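Local coordinates for protein FACT-Spt16 (PDB 5CE6) that forms part of the FACT histone chaperone complex and, through this N-terminal domain, probably takes part in binding histones H3-H4, at residues Tyr67-Ala72 and Gly380-Arg384; Asn262-Tyr267 and Ala301-Lys307; Leu332-Gln336 and Leu427-Asp431. All coordinates share one frame; numbering follows the deposited sequence.

Contact 1. Residues Tyr67-Ala72 and Gly380-Arg384. With ACT (acetate ion), chain B.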
ATOM      1  N   TYR A  67      -1.070  -3.942   7.150  1.00 31.11           N
ATOM      2  CA  TYR A  67       0.249  -3.439   6.788  1.00 24.39           C
ATOM      3  C   TYR A  67       0.743  -2.550   7.908  1.00 30.31           C
ATOM      4  O   TYR A  67      -0.019  -1.746   8.449  1.00 27.38           O
ATOM      5  CB  TYR A  67       0.189  -2.646   5.483  1.00 20.21           C
ATOM      6  CG  TYR A  67       0.079  -3.530   4.266  1.00 23.81           C
ATOM      7  CD1 TYR A  67      -1.115  -4.161   3.957  1.00 27.49           C
ATOM      8  CD2 TYR A  67       1.167  -3.739   3.431  1.00 17.08           C
ATOM      9  CE1 TYR A  67      -1.224  -4.979   2.853  1.00 23.68           C
ATOM     10  CE2 TYR A  67       1.074  -4.564   2.328  1.00 18.94           C
ATOM     11  CZ  TYR A  67      -0.134  -5.175   2.040  1.00 18.61           C
ATOM     12  OH  TYR A  67      -0.250  -6.004   0.945  1.00 17.25           O
ATOM     13  N   LEU A  68       2.011  -2.713   8.278  1.00 19.40           N
ATOM     14  CA  LEU A  68       2.592  -1.862   9.299  1.00 18.27           C
ATOM     15  C   LEU A  68       3.755  -1.089   8.739  1.00 18.30           C
ATOM     16  O   LEU A  68       4.632  -1.651   8.082  1.00 18.70           O
ATOM     17  CB  LEU A  68       3.081  -2.682  10.489  1.00 15.41           C
ATOM     18  CG  LEU A  68       2.029  -3.372  11.342  1.00 23.48           C
ATOM     19  CD1 LEU A  68       2.706  -4.072  12.511  1.00 27.27           C
ATOM     20  CD2 LEU A  68       1.023  -2.352  11.834  1.00 27.94           C
ATOM     21  N   LYS A  69       3.762   0.208   9.010  1.00 17.74           N
ATOM     22  CA  LYS A  69       4.889   1.038   8.645  1.00 13.28           C
ATOM     23  C   LYS A  69       6.174   0.545   9.328  1.00 16.81           C
ATOM     24  O   LYS A  69       7.257   0.652   8.771  1.00 18.45           O
ATOM     25  CB  LYS A  69       4.594   2.489   9.016  1.00 20.79           C
ATOM     26  CG  LYS A  69       5.535   3.492   8.390  1.00 24.31           C
ATOM     27  CD  LYS A  69       5.055   4.921   8.614  1.00 29.71           C
ATOM     28  CE  LYS A  69       4.602   5.583   7.310  1.00 29.87           C
ATOM     29  NZ  LYS A  69       3.295   5.065   6.795  1.00 24.38           N
ATOM     30  N   SER A  70       6.060   0.004  10.534  0.54 17.42           N
ATOM     31  CA  SER A  70       7.246  -0.506  11.216  0.54 14.54           C
ATOM     32  C   SER A  70       7.801  -1.715  10.472  0.54 13.86           C
ATOM     33  O   SER A  70       9.016  -1.868  10.326  0.54 16.02           O
ATOM     34  CB  SER A  70       6.905  -0.894  12.649  0.54 18.70           C
ATOM     35  OG  SER A  70       5.798  -1.769  12.658  0.54 15.03           O
ATOM     36  N   THR A  71       6.903  -2.582  10.008  1.00 15.91           N
ATOM     37  CA  THR A  71       7.316  -3.736   9.215  1.00 13.48           C
ATOM     38  C   THR A  71       7.987  -3.267   7.930  1.00 18.50           C
ATOM     39  O   THR A  71       9.027  -3.787   7.524  1.00 15.29           O
ATOM     40  CB  THR A  71       6.129  -4.644   8.893  1.00 16.65           C
ATOM     41  OG1 THR A  71       5.673  -5.261  10.106  1.00 17.14           O
ATOM     42  CG2 THR A  71       6.538  -5.736   7.908  1.00 19.68           C
ATOM     43  N   ALA A  72       7.400  -2.253   7.312  1.00 16.45           N
ATOM     44  CA  ALA A  72       7.973  -1.683   6.100  1.00 11.25           C
ATOM     45  C   ALA A  72       9.404  -1.181   6.302  1.00 16.41           C
ATOM     46  O   ALA A  72      10.253  -1.356   5.426  1.00 12.45           O
ATOM     47  CB  ALA A  72       7.078  -0.573   5.566  1.00 14.72           C
ATOM     48  N   GLY A 380       3.960   1.132  -2.229  1.00  9.64           N
ATOM     49  CA  GLY A 380       5.317   0.593  -2.268  1.00 11.88           C
ATOM     50  C   GLY A 380       5.362  -0.664  -1.426  1.00  9.89           C
ATOM     51  O   GLY A 380       4.555  -1.582  -1.610  1.00 11.13           O
ATOM     52  N   ILE A 381       6.291  -0.719  -0.475  1.00  9.79           N
ATOM     53  CA  ILE A 381       6.250  -1.794   0.506  1.00  8.29           C
ATOM     54  C   ILE A 381       4.899  -1.826   1.234  1.00  8.86           C
ATOM     55  O   ILE A 381       4.318  -2.894   1.453  1.00 13.22           O
ATOM     56  CB  ILE A 381       7.416  -1.670   1.499  1.00 10.44           C
ATOM     57  CG1 ILE A 381       8.730  -1.651   0.729  1.00 13.99           C
ATOM     58  CG2 ILE A 381       7.384  -2.812   2.495  1.00 14.06           C
ATOM     59  CD1 ILE A 381       9.984  -1.480   1.618  1.00 14.87           C
ATOM     60  N   GLU A 382       4.414  -0.652   1.622  1.00 10.40           N
ATOM     61  CA  GLU A 382       3.066  -0.515   2.154  1.00 10.88           C
ATOM     62  C   GLU A 382       2.078  -0.468   1.003  1.00 11.51           C
ATOM     63  O   GLU A 382       2.298   0.227   0.008  1.00 10.77           O
ATOM     64  CB  GLU A 382       2.938   0.780   2.951  1.00 10.37           C
ATOM     65  CG  GLU A 382       3.933   0.921   4.110  1.00 14.00           C
ATOM     66  CD  GLU A 382       4.007   2.341   4.601  1.00 19.08           C
ATOM     67  OE1 GLU A 382       4.744   3.151   3.989  1.00 17.02           O
ATOM     68  OE2 GLU A 382       3.292   2.660   5.569  1.00 22.93           O
ATOM     69  N   PHE A 383       0.967  -1.178   1.138  1.00 10.99           N
ATOM     70  CA  PHE A 383      -0.056  -1.083   0.105  1.00 11.70           C
ATOM     71  C   PHE A 383      -0.655   0.327   0.032  1.00 13.97           C
ATOM     72  O   PHE A 383      -0.997   0.838  -1.049  1.00 12.46           O
ATOM     73  CB  PHE A 383      -1.159  -2.112   0.342  1.00 12.05           C
ATOM     74  CG  PHE A 383      -2.181  -2.112  -0.742  1.00 10.37           C
ATOM     75  CD1 PHE A 383      -1.894  -2.695  -1.973  1.00 11.61           C
ATOM     76  CD2 PHE A 383      -3.404  -1.498  -0.547  1.00 15.59           C
ATOM     77  CE1 PHE A 383      -2.822  -2.650  -3.007  1.00 12.05           C
ATOM     78  CE2 PHE A 383      -4.337  -1.459  -1.562  1.00 17.09           C
ATOM     79  CZ  PHE A 383      -4.052  -2.043  -2.786  1.00 11.68           C
ATOM     80  N   ARG A 384      -0.788   0.952   1.196  1.00 12.45           N
ATOM     81  CA  ARG A 384      -1.348   2.276   1.280  1.00  8.75           C
ATOM     82  C   ARG A 384      -0.395   3.222   2.012  1.00 15.83           C
ATOM     83  O   ARG A 384      -0.223   3.128   3.231  1.00 17.30           O
ATOM     84  CB  ARG A 384      -2.682   2.176   2.015  1.00 15.39           C
ATOM     85  CG  ARG A 384      -3.551   3.375   1.958  1.00 25.08           C
ATOM     86  CD  ARG A 384      -4.902   3.026   2.557  1.00 25.93           C
ATOM     87  NE  ARG A 384      -5.707   4.218   2.748  1.00 34.94           N
ATOM     88  CZ  ARG A 384      -6.520   4.708   1.822  1.00 33.00           C
ATOM     89  NH1 ARG A 384      -6.635   4.088   0.653  1.00 28.70           N
ATOM     90  NH2 ARG A 384      -7.218   5.809   2.068  1.00 44.01           N
TER
HETATM   91  C   ACT B 501       3.960  -4.704   5.755  1.00 22.72           C
HETATM   92  O   ACT B 501       3.333  -4.772   6.833  1.00 20.34           O
HETATM   93  OXT ACT B 501       4.042  -5.767   5.095  1.00 18.05           O
HETATM   94  CH3 ACT B 501       4.579  -3.419   5.292  1.00 17.28           C
HETATM   95  O   HOH W   1       4.310   5.768   3.837  1.00 19.19           O
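Tyr67 and Phe383 meet by a CH-pi contact: CB of Phe383 sits over the tyrosine ring face, 3.8 Å from the ring centroid of Tyr67 and 15° off its normal. With CG of Phe383 anti to its backbone N (chi1 -176°), the phenyl group is carried past the tyrosine to an edge-to-face stack with Tyr267. The same tyrosine face receives the backbone N of Phe383, 3.4 Å from CD2 of Tyr67. Tyr67 OH is hydrogen-bonded to the carbonyl oxygen of Cys266.

In the salt bridge, Lys69 bends late in its chain to bring NZ within 2.7 Å of Glu382 OE2, on the syn lone pair, while water 1 donates to OE1 and accepts weakly from NZ. Much of the carboxylate's charge is thus probably offset at a largely buried site.

Ala72 adds a second apolar patch, its CB 3.8 Å from CG2 of Ile381 and equally far from CG of Glu382. Leu68 N donates to acetate O (2.8 Å).

The start of helix 69-78, in the N-terminal lobe, meets a loop of the M24-type domain, with helix 188-196 packing on Ala72 and Glu382 and strand 309-319 on Tyr67 and Phe383.

Contact 2. Residues Asn262-Tyr267 and Ala301-Lys307. With ACT (acetate ion), chain B.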
ATOM      1  N   ASN A 262       8.959 -15.097  -4.754  1.00 22.98           N
ATOM      2  CA  ASN A 262       8.992 -13.672  -4.467  1.00 23.66           C
ATOM      3  C   ASN A 262       7.610 -13.044  -4.518  1.00 17.25           C
ATOM      4  O   ASN A 262       7.460 -11.865  -4.215  1.00 15.92           O
ATOM      5  CB  ASN A 262       9.905 -12.949  -5.458  1.00 22.15           C
ATOM      6  CG  ASN A 262      11.376 -13.281  -5.256  1.00 29.88           C
ATOM      7  OD1 ASN A 262      11.819 -13.545  -4.142  1.00 28.92           O
ATOM      8  ND2 ASN A 262      12.141 -13.249  -6.344  1.00 35.25           N
ATOM      9  N   VAL A 263       6.603 -13.836  -4.881  1.00 22.10           N
ATOM     10  CA  VAL A 263       5.250 -13.313  -5.110  1.00 21.15           C
ATOM     11  C   VAL A 263       4.294 -13.555  -3.941  1.00 19.69           C
ATOM     12  O   VAL A 263       4.245 -14.657  -3.385  1.00 20.82           O
ATOM     13  CB  VAL A 263       4.629 -13.943  -6.379  1.00 18.52           C
ATOM     14  CG1 VAL A 263       3.191 -13.469  -6.563  1.00 22.50           C
ATOM     15  CG2 VAL A 263       5.464 -13.617  -7.596  1.00 22.05           C
ATOM     16  N   ASP A 264       3.544 -12.523  -3.562  1.00 13.30           N
ATOM     17  CA  ASP A 264       2.447 -12.683  -2.618  1.00 19.35           C
ATOM     18  C   ASP A 264       1.249 -11.862  -3.096  1.00 15.62           C
ATOM     19  O   ASP A 264       1.345 -11.128  -4.083  1.00 18.75           O
ATOM     20  CB  ASP A 264       2.861 -12.248  -1.211  1.00 20.97           C
ATOM     21  CG  ASP A 264       1.945 -12.812  -0.131  1.00 32.07           C
ATOM     22  OD1 ASP A 264       1.046 -13.619  -0.462  1.00 29.54           O
ATOM     23  OD2 ASP A 264       2.130 -12.454   1.053  1.00 44.22           O
ATOM     24  N   ILE A 265       0.118 -11.994  -2.409  1.00 18.62           N
ATOM     25  CA  ILE A 265      -1.044 -11.181  -2.735  1.00 13.25           C
ATOM     26  C   ILE A 265      -1.052  -9.967  -1.811  1.00 15.08           C
ATOM     27  O   ILE A 265      -0.688 -10.069  -0.641  1.00 16.83           O
ATOM     28  CB  ILE A 265      -2.380 -11.963  -2.596  1.00 31.15           C
ATOM     29  CG1 ILE A 265      -2.630 -12.358  -1.140  1.00 38.22           C
ATOM     30  CG2 ILE A 265      -2.375 -13.196  -3.491  1.00 34.09           C
ATOM     31  CD1 ILE A 265      -4.020 -12.912  -0.870  1.00 35.88           C
ATOM     32  N   CYS A 266      -1.451  -8.810  -2.322  1.00 11.08           N
ATOM     33  CA  CYS A 266      -1.479  -7.608  -1.487  1.00 12.10           C
ATOM     34  C   CYS A 266      -2.649  -7.625  -0.532  1.00 16.59           C
ATOM     35  O   CYS A 266      -2.573  -7.085   0.575  1.00 17.38           O
ATOM     36  CB  CYS A 266      -1.584  -6.343  -2.341  1.00 13.64           C
ATOM     37  SG  CYS A 266      -0.168  -6.103  -3.394  1.00 14.38           S
ATOM     38  N   TYR A 267      -3.740  -8.225  -0.989  1.00  9.89           N
ATOM     39  CA  TYR A 267      -4.970  -8.328  -0.212  1.00 11.78           C
ATOM     40  C   TYR A 267      -5.822  -9.377  -0.910  1.00 14.25           C
ATOM     41  O   TYR A 267      -5.558  -9.694  -2.075  1.00 13.95           O
ATOM     42  CB  TYR A 267      -5.697  -6.978  -0.153  1.00 12.58           C
ATOM     43  CG  TYR A 267      -6.045  -6.396  -1.515  1.00  9.37           C
ATOM     44  CD1 TYR A 267      -7.225  -6.733  -2.153  1.00 10.10           C
ATOM     45  CD2 TYR A 267      -5.180  -5.531  -2.157  1.00 10.53           C
ATOM     46  CE1 TYR A 267      -7.544  -6.201  -3.392  1.00  9.05           C
ATOM     47  CE2 TYR A 267      -5.479  -5.007  -3.394  1.00 10.07           C
ATOM     48  CZ  TYR A 267      -6.661  -5.347  -4.010  1.00 13.50           C
ATOM     49  OH  TYR A 267      -6.966  -4.808  -5.243  1.00 14.46           O
ATOM     50  N   ALA A 301     -11.067  -5.897  -8.037  1.00  9.54           N
ATOM     51  CA  ALA A 301      -9.799  -5.265  -7.672  1.00  8.62           C
ATOM     52  C   ALA A 301      -8.825  -6.356  -7.256  1.00  7.92           C
ATOM     53  O   ALA A 301      -9.155  -7.208  -6.439  1.00 11.15           O
ATOM     54  CB  ALA A 301      -9.989  -4.262  -6.540  1.00  7.91           C
ATOM     55  N   VAL A 302      -7.631  -6.338  -7.837  1.00  7.87           N
ATOM     56  CA  VAL A 302      -6.630  -7.342  -7.488  1.00  8.10           C
ATOM     57  C   VAL A 302      -5.258  -6.698  -7.387  1.00  9.95           C
ATOM     58  O   VAL A 302      -4.946  -5.760  -8.116  1.00  9.60           O
ATOM     59  CB  VAL A 302      -6.641  -8.509  -8.513  1.00 18.47           C
ATOM     60  CG1 VAL A 302      -6.427  -7.998  -9.907  1.00 29.34           C
ATOM     61  CG2 VAL A 302      -5.597  -9.534  -8.181  1.00 26.29           C
ATOM     62  N   GLY A 303      -4.433  -7.182  -6.469  1.00 11.25           N
ATOM     63  CA  GLY A 303      -3.078  -6.667  -6.406  1.00  7.71           C
ATOM     64  C   GLY A 303      -2.093  -7.747  -6.031  1.00 10.25           C
ATOM     65  O   GLY A 303      -2.313  -8.489  -5.066  1.00 11.85           O
ATOM     66  N   ALA A 304      -1.012  -7.837  -6.803  1.00  8.89           N
ATOM     67  CA  ALA A 304       0.084  -8.755  -6.515  1.00 10.19           C
ATOM     68  C   ALA A 304       1.245  -7.991  -5.899  1.00  9.82           C
ATOM     69  O   ALA A 304       1.419  -6.788  -6.135  1.00 11.22           O
ATOM     70  CB  ALA A 304       0.544  -9.473  -7.770  1.00 11.00           C
ATOM     71  N   ARG A 305       2.041  -8.706  -5.115  1.00 10.76           N
ATOM     72  CA  ARG A 305       3.173  -8.122  -4.422  1.00 13.30           C
ATOM     73  C   ARG A 305       4.425  -8.867  -4.874  1.00 13.33           C
ATOM     74  O   ARG A 305       4.416 -10.094  -5.008  1.00 16.43           O
ATOM     75  CB  ARG A 305       2.973  -8.289  -2.909  1.00 15.29           C
ATOM     76  CG  ARG A 305       3.699  -7.269  -2.044  1.00 15.52           C
ATOM     77  CD  ARG A 305       3.382  -7.497  -0.563  1.00 15.65           C
ATOM     78  NE  ARG A 305       4.049  -6.522   0.300  1.00 16.16           N
ATOM     79  CZ  ARG A 305       4.054  -6.581   1.630  1.00 22.45           C
ATOM     80  NH1 ARG A 305       3.427  -7.569   2.255  1.00 20.26           N
ATOM     81  NH2 ARG A 305       4.685  -5.652   2.334  1.00 15.87           N
ATOM     82  N   TYR A 306       5.501  -8.132  -5.129  1.00 11.26           N
ATOM     83  CA  TYR A 306       6.722  -8.764  -5.601  1.00 10.40           C
ATOM     84  C   TYR A 306       7.917  -8.280  -4.794  1.00 13.24           C
ATOM     85  O   TYR A 306       8.194  -7.086  -4.746  1.00 12.40           O
ATOM     86  CB  TYR A 306       6.946  -8.488  -7.092  1.00 10.65           C
ATOM     87  CG  TYR A 306       8.130  -9.246  -7.667  1.00 14.63           C
ATOM     88  CD1 TYR A 306       8.044 -10.609  -7.933  1.00 18.46           C
ATOM     89  CD2 TYR A 306       9.327  -8.598  -7.952  1.00 16.54           C
ATOM     90  CE1 TYR A 306       9.122 -11.308  -8.468  1.00 24.17           C
ATOM     91  CE2 TYR A 306      10.404  -9.286  -8.486  1.00 18.66           C
ATOM     92  CZ  TYR A 306      10.296 -10.637  -8.743  1.00 21.88           C
ATOM     93  OH  TYR A 306      11.372 -11.330  -9.263  1.00 22.56           O
ATOM     94  N   LYS A 307       8.622  -9.216  -4.164  1.00 14.44           N
ATOM     95  CA  LYS A 307       9.706  -8.884  -3.241  1.00 17.45           C
ATOM     96  C   LYS A 307       9.286  -7.796  -2.251  1.00 12.95           C
ATOM     97  O   LYS A 307      10.061  -6.881  -1.943  1.00 15.51           O
ATOM     98  CB  LYS A 307      10.990  -8.512  -3.994  1.00 16.85           C
ATOM     99  CG  LYS A 307      11.571  -9.668  -4.810  1.00 16.68           C
ATOM    100  CD  LYS A 307      12.801  -9.253  -5.603  1.00 20.25           C
ATOM    101  CE  LYS A 307      13.954  -8.880  -4.697  1.00 26.97           C
ATOM    102  NZ  LYS A 307      14.410 -10.047  -3.884  1.00 31.88           N
TER
HETATM  103  C   ACT B 501       3.960  -4.704   5.755  1.00 22.72           C
HETATM  104  O   ACT B 501       3.333  -4.772   6.833  1.00 20.34           O
HETATM  105  OXT ACT B 501       4.042  -5.767   5.095  1.00 18.05           O
HETATM  106  CH3 ACT B 501       4.579  -3.419   5.292  1.00 17.28           C
HETATM  107  O   HOH W   2       1.076  -9.397   1.416  1.00 23.57           O
HETATM  108  O   HOH W   3      -5.335  -9.200  -4.643  1.00 18.34           O
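Asn262 and Lys307 open an antiparallel strand pairing, 263-265 with the far end of 296-306, in a mixed sheet of the pita-bread fold shared with M24 peptidases. The carbonyl oxygen of Asn262 accepts from Lys307 N at 2.9 Å; its side chain runs alongside that of Lys307, pointing the same way. Asn262 CB also reaches Tyr306 CE1 at 3.5 Å, the amide plane standing almost perpendicular to the phenol (89°), while CG2 of Val263 comes in at the edge of that ring.

Arg305 is the centre of the pairing. Its backbone forms both bonds of the hydrogen-bonded pair with Asp264, Arg305 N reaching Asp264 O at 2.7 Å. Extended from CG to NE, the side chain carries the guanidinium off the strand, where NH2 donates to acetate OXT at 2.8 Å in the plane of the group; NH1 adds a weak bond to the same oxygen, and NE is held by Ser308 O.

Tyr267 closes the other end. CG of Tyr267 sits in the crowded position between the backbone N and the carbonyl carbon (chi1 57°), which lays the ring across the strand at Ala301-Gly303. The hydroxyl is hydrogen-bonded to Asn312 OD1; Tyr267 OH also lies 3.1 Å from Val302 N, but at an angle too poor for a hydrogen bond. Cys266 N donates to Gly303 O at 2.9 Å. On the side of the sheet carrying Asp264 and Arg305, water 2 donates to Asp264 OD2 and Ile265 O and accepts from Arg305 NH1 at 3.1 Å.

Contact 3. Residues Leu332-Gln336 and Leu427-Asp431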
ATOM      1  N   LEU A 332     -16.260   8.398 -15.234  1.00 12.79           N
ATOM      2  CA  LEU A 332     -15.248   7.900 -14.298  1.00 10.66           C
ATOM      3  C   LEU A 332     -13.911   7.678 -14.991  1.00 10.99           C
ATOM      4  O   LEU A 332     -12.864   8.034 -14.454  1.00 13.39           O
ATOM      5  CB  LEU A 332     -15.708   6.603 -13.627  1.00 10.26           C
ATOM      6  CG  LEU A 332     -14.685   6.075 -12.611  1.00  9.57           C
ATOM      7  CD1 LEU A 332     -14.579   7.072 -11.461  1.00 12.52           C
ATOM      8  CD2 LEU A 332     -15.120   4.708 -12.088  1.00 12.41           C
ATOM      9  N   LEU A 333     -13.942   7.066 -16.170  1.00 11.97           N
ATOM     10  CA  LEU A 333     -12.715   6.840 -16.928  1.00 13.76           C
ATOM     11  C   LEU A 333     -11.997   8.151 -17.269  1.00 12.88           C
ATOM     12  O   LEU A 333     -10.774   8.264 -17.107  1.00 11.67           O
ATOM     13  CB  LEU A 333     -13.018   6.021 -18.193  1.00 11.84           C
ATOM     14  CG  LEU A 333     -11.854   5.809 -19.165  1.00 12.79           C
ATOM     15  CD1 LEU A 333     -10.672   5.135 -18.476  1.00 12.86           C
ATOM     16  CD2 LEU A 333     -12.330   4.974 -20.332  1.00 19.56           C
ATOM     17  N   LYS A 334     -12.753   9.140 -17.727  1.00 15.11           N
ATOM     18  CA  LYS A 334     -12.179  10.432 -18.102  1.00 14.11           C
ATOM     19  C   LYS A 334     -11.608  11.121 -16.858  1.00 15.22           C
ATOM     20  O   LYS A 334     -10.548  11.750 -16.909  1.00 13.13           O
ATOM     21  CB  LYS A 334     -13.252  11.291 -18.784  1.00 13.02           C
ATOM     22  CG  LYS A 334     -12.788  12.636 -19.301  1.00 18.05           C
ATOM     23  CD  LYS A 334     -13.948  13.320 -20.032  1.00 20.95           C
ATOM     24  CE  LYS A 334     -13.602  14.734 -20.463  1.00 31.49           C
ATOM     25  NZ  LYS A 334     -14.738  15.330 -21.237  1.00 32.72           N
ATOM     26  N   ALA A 335     -12.302  10.972 -15.733  1.00 11.96           N
ATOM     27  CA  ALA A 335     -11.833  11.551 -14.479  1.00 11.65           C
ATOM     28  C   ALA A 335     -10.561  10.872 -13.986  1.00 10.58           C
ATOM     29  O   ALA A 335      -9.633  11.540 -13.514  1.00 12.55           O
ATOM     30  CB  ALA A 335     -12.920  11.496 -13.417  1.00 13.18           C
ATOM     31  N   GLN A 336     -10.522   9.543 -14.069  1.00 10.24           N
ATOM     32  CA  GLN A 336      -9.332   8.811 -13.642  1.00 10.89           C
ATOM     33  C   GLN A 336      -8.133   9.184 -14.502  1.00 13.35           C
ATOM     34  O   GLN A 336      -7.022   9.357 -13.999  1.00 12.92           O
ATOM     35  CB  GLN A 336      -9.556   7.296 -13.707  1.00 10.12           C
ATOM     36  CG  GLN A 336      -8.469   6.494 -12.935  1.00 11.68           C
ATOM     37  CD  GLN A 336      -7.957   5.279 -13.694  1.00 12.75           C
ATOM     38  OE1 GLN A 336      -8.204   5.126 -14.887  1.00 12.27           O
ATOM     39  NE2 GLN A 336      -7.223   4.408 -12.995  1.00  9.56           N
ATOM     40  N   LEU A 427     -18.969   2.133  -9.138  1.00 10.96           N
ATOM     41  CA  LEU A 427     -17.994   1.867 -10.201  1.00  9.67           C
ATOM     42  C   LEU A 427     -16.612   2.177  -9.667  1.00  9.10           C
ATOM     43  O   LEU A 427     -16.465   3.076  -8.838  1.00  9.17           O
ATOM     44  CB  LEU A 427     -18.246   2.760 -11.419  1.00 10.02           C
ATOM     45  CG  LEU A 427     -19.641   2.727 -12.044  1.00 10.72           C
ATOM     46  CD1 LEU A 427     -19.787   3.877 -13.046  1.00 11.13           C
ATOM     47  CD2 LEU A 427     -19.914   1.417 -12.717  1.00 11.57           C
ATOM     48  N   LEU A 428     -15.604   1.473 -10.171  1.00  8.76           N
ATOM     49  CA  LEU A 428     -14.230   1.641  -9.686  1.00  8.28           C
ATOM     50  C   LEU A 428     -13.199   1.396 -10.778  1.00  8.16           C
ATOM     51  O   LEU A 428     -13.290   0.412 -11.532  1.00  9.18           O
ATOM     52  CB  LEU A 428     -13.987   0.685  -8.511  1.00  9.31           C
ATOM     53  CG  LEU A 428     -12.578   0.734  -7.916  1.00 11.56           C
ATOM     54  CD1 LEU A 428     -12.345   2.082  -7.248  1.00 10.74           C
ATOM     55  CD2 LEU A 428     -12.433  -0.396  -6.907  1.00 10.36           C
ATOM     56  N   LEU A 429     -12.216   2.291 -10.864  1.00  8.81           N
ATOM     57  CA  LEU A 429     -11.070   2.111 -11.745  1.00  7.92           C
ATOM     58  C   LEU A 429      -9.800   2.346 -10.948  1.00  9.54           C
ATOM     59  O   LEU A 429      -9.691   3.341 -10.231  1.00  9.34           O
ATOM     60  CB  LEU A 429     -11.118   3.090 -12.923  1.00  8.32           C
ATOM     61  CG  LEU A 429     -12.104   2.764 -14.038  1.00 10.37           C
ATOM     62  CD1 LEU A 429     -12.113   3.900 -15.055  1.00  9.40           C
ATOM     63  CD2 LEU A 429     -11.694   1.467 -14.717  1.00 10.53           C
ATOM     64  N   ALA A 430      -8.837   1.442 -11.068  1.00  7.76           N
ATOM     65  CA  ALA A 430      -7.544   1.657 -10.420  1.00  7.31           C
ATOM     66  C   ALA A 430      -6.411   1.204 -11.304  1.00  8.47           C
ATOM     67  O   ALA A 430      -6.507   0.178 -11.984  1.00  7.53           O
ATOM     68  CB  ALA A 430      -7.466   0.946  -9.064  1.00  6.89           C
ATOM     69  N   ASP A 431      -5.329   1.976 -11.272  1.00  9.80           N
ATOM     70  CA  ASP A 431      -4.079   1.570 -11.908  1.00  7.45           C
ATOM     71  C   ASP A 431      -2.884   1.923 -11.048  1.00  8.20           C
ATOM     72  O   ASP A 431      -2.976   2.785 -10.174  1.00 11.33           O
ATOM     73  CB  ASP A 431      -3.914   2.264 -13.258  1.00  8.16           C
ATOM     74  CG  ASP A 431      -4.802   1.678 -14.327  1.00  9.69           C
ATOM     75  OD1 ASP A 431      -4.423   0.642 -14.912  1.00 11.35           O
ATOM     76  OD2 ASP A 431      -5.874   2.243 -14.574  1.00 14.17           O
TER
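Leu332, Leu333 and Gln336 belong to helix 323-342, which lies on the antiparallel sheet of the pita-bread domain, and they meet strand 424-435 through Leu427, Leu429 and Asp431, residues that alternate along the strand and point toward the helix. The segment axes pass 9.1 Å apart and cross at 30°, with N-to-C directions broadly the same.

Leu332 holds CG anti to its backbone N (chi1 -178°), which points the branch at the strand, with CD2 the methyl that touches, 3.7 Å from CB of Leu427 and 4.1 Å from CG of Leu429. These leucines slide past one another in opposite directions. Leu429 answers with CD1, pressed to 3.5 Å from CA of Leu333, and its CB lies over one face of the Gln336 amide, 3.9 Å from CD of Gln336.

That amide is the polar end of an otherwise aliphatic seam. Its OE1 accepts from Lys449, while NE2 makes a weak bond to Val406 O. A leucine in place of Gln336 would probably leave Asp431 OD2 and Lys449 each short of a partner in a buried setting. Asp431 has other ties, to Lys449, Arg315 and Thr444, which probably favour its charged form. The bond from Gln336 NE2 to Asp431 OD2 is 3.0 Å long and nearly straight (168°), and it uses the anti lone pair.

In the fold
Contact 1 and contact 2 form one continuous region, whereas contact 3 stands apart, its centre about 25 Å and 21 Å from theirs. The first joins the two lobes and the second pairs strands within the M24-type domain, at the side facing that junction; both are partly buried, while the third lies buried between helix and sheet. Chemistry follows place: mixed salt bridge, aromatic and acetate contacts between lobes, backbone bonds and waters between strands, and leucines with a buried polar network under the helix. Tyr67 and Phe383 reach across to Cys266 and Tyr267, and one acetate touches both 67-72 and Arg305. Strand 309-319 borders all three.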